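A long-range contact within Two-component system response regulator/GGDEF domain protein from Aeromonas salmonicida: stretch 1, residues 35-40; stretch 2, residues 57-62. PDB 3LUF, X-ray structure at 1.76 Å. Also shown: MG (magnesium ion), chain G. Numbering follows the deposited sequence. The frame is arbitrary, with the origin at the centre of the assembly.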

# COMPACT_ATOMS: atom_id res chain seq x y z
N PHE B 35 -5.19 13.63 -30.83
CA PHE B 35 -6.00 14.44 -31.74
C PHE B 35 -6.82 15.44 -30.97
O PHE B 35 -7.13 15.24 -29.79
CB PHE B 35 -6.92 13.55 -32.57
CG PHE B 35 -6.19 12.49 -33.30
CD1 PHE B 35 -5.49 12.81 -34.47
CD2 PHE B 35 -6.14 11.17 -32.79
CE1 PHE B 35 -4.75 11.83 -35.13
CE2 PHE B 35 -5.42 10.19 -33.44
CZ PHE B 35 -4.71 10.52 -34.61
N ASP B 36 -7.15 16.54 -31.64
CA ASP B 36 -8.01 17.55 -31.02
C ASP B 36 -9.50 17.41 -31.31
O ASP B 36 -10.28 18.21 -30.83
CB ASP B 36 -7.53 18.99 -31.36
CG ASP B 36 -7.57 19.31 -32.86
OD1 ASP B 36 -7.99 18.48 -33.69
OD2 ASP B 36 -7.18 20.46 -33.20
N THR B 37 -9.90 16.39 -32.09
CA THR B 37 -11.31 16.13 -32.36
C THR B 37 -11.49 14.62 -32.46
O THR B 37 -10.52 13.87 -32.71
CB THR B 37 -11.76 16.68 -33.75
OG1 THR B 37 -10.96 16.07 -34.77
CG2 THR B 37 -11.61 18.19 -33.81
N LEU B 38 -12.71 14.19 -32.24
CA LEU B 38 -13.08 12.80 -32.39
C LEU B 38 -12.83 12.36 -33.84
O LEU B 38 -12.34 11.25 -34.06
CB LEU B 38 -14.51 12.59 -31.92
CG LEU B 38 -15.14 11.20 -32.15
CD1 LEU B 38 -14.32 10.16 -31.35
CD2 LEU B 38 -16.59 11.21 -31.73
N GLU B 39 -13.17 13.22 -34.81
CA GLU B 39 -12.87 12.91 -36.23
C GLU B 39 -11.41 12.53 -36.51
O GLU B 39 -11.12 11.63 -37.33
CB GLU B 39 -13.29 14.09 -37.12
CG GLU B 39 -12.91 13.93 -38.58
CD GLU B 39 -13.70 12.84 -39.31
OE1 GLU B 39 -14.77 12.38 -38.80
OE2 GLU B 39 -13.25 12.46 -40.41
N GLY B 40 -10.46 13.21 -35.86
CA GLY B 40 -9.07 12.85 -36.03
C GLY B 40 -8.76 11.40 -35.72
O GLY B 40 -7.80 10.84 -36.25
N THR B 57 -15.41 17.41 -23.53
CA THR B 57 -15.77 18.64 -24.21
C THR B 57 -15.06 18.75 -25.56
O THR B 57 -14.13 19.55 -25.72
CB THR B 57 -15.45 19.87 -23.34
OG1 THR B 57 -14.03 19.90 -23.05
CG2 THR B 57 -16.25 19.83 -22.08
N LEU B 58 -15.47 17.96 -26.54
CA LEU B 58 -14.75 17.98 -27.82
C LEU B 58 -15.53 18.81 -28.84
O LEU B 58 -16.75 18.92 -28.72
CB LEU B 58 -14.53 16.55 -28.35
CG LEU B 58 -13.46 15.80 -27.54
CD1 LEU B 58 -13.55 14.29 -27.89
CD2 LEU B 58 -12.05 16.40 -27.73
N PRO B 59 -14.84 19.38 -29.84
CA PRO B 59 -15.58 20.25 -30.77
C PRO B 59 -16.68 19.51 -31.51
O PRO B 59 -17.74 20.07 -31.79
CB PRO B 59 -14.52 20.65 -31.78
CG PRO B 59 -13.24 20.62 -31.06
CD PRO B 59 -13.38 19.48 -30.02
N ASP B 60 -16.42 18.25 -31.83
CA ASP B 60 -17.40 17.39 -32.51
C ASP B 60 -18.04 16.35 -31.55
O ASP B 60 -18.75 15.40 -31.98
CB ASP B 60 -16.78 16.76 -33.76
CG ASP B 60 -15.49 15.99 -33.46
OD1 ASP B 60 -15.03 16.02 -32.29
OD2 ASP B 60 -14.91 15.42 -34.42
N ALA B 61 -17.89 16.59 -30.26
CA ALA B 61 -18.54 15.78 -29.23
C ALA B 61 -18.50 16.55 -27.92
O ALA B 61 -17.74 16.21 -27.03
CB ALA B 61 -17.89 14.37 -29.11
N PRO B 62 -19.31 17.62 -27.82
CA PRO B 62 -19.17 18.58 -26.73
C PRO B 62 -19.81 18.14 -25.43
O PRO B 62 -19.64 18.83 -24.42
CB PRO B 62 -19.91 19.80 -27.27
CG PRO B 62 -20.93 19.22 -28.19
CD PRO B 62 -20.29 18.07 -28.83
MG MG G . -12.53 19.97 -24.48
O HOH W 1 -12.91 22.03 -24.83
O HOH W 2 -11.09 20.38 -23.07

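A mostly loop stretch 1, with 3-10 conformation at Glu39 and Gly40, meets stretch 2, which has no regular helix or strand. The Asp60 carboxylate accepts both hydrogen bonds between the stretches. Thr37 and Leu58 bring their CA atoms nearest, 6.0 Å apart, and the contact buries 278 Å² summed over both sides. Stretch 2 folds into a type I beta turn from Leu58 to Ala61, closed in both directions: Ala61 N donates to Leu58 O (3.0 Å) and Leu58 N to Ala61 O (2.9 Å). The turn carries Asp60 with its CA-to-CB bond toward stretch 1, and its carboxylate, chi1 in the p well, accepts from two successive backbone amides. Leu38 N donates to Asp60 OD1 (3.0 Å, 153° at the hydrogen) and Glu39 N to Asp60 OD2 (2.8 Å, 161°), so each oxygen serves one amide and the negative charge is met by two N-H dipoles. The next amide is satisfied within stretch 1: Gly40 N donates to Thr37 OG1 (3.1 Å) and, weakly, to Thr37 O (3.2 Å). Apolar contacts flank the polar pair. Leu38 CD2 lies 4.3 Å from Ala61 CB, Leu38 CB 4.5 Å from Leu58 CD1, and Thr37 CG2 4.0 Å from Pro59 CG. Asp36 O approaches Pro59 CD at 3.4 Å, a van der Waals contact. Thr57 takes no part in the contact; its O and OG1 each bind the magnesium ion (MG) at 2.1 Å, alongside two waters and ligands elsewhere in the structure.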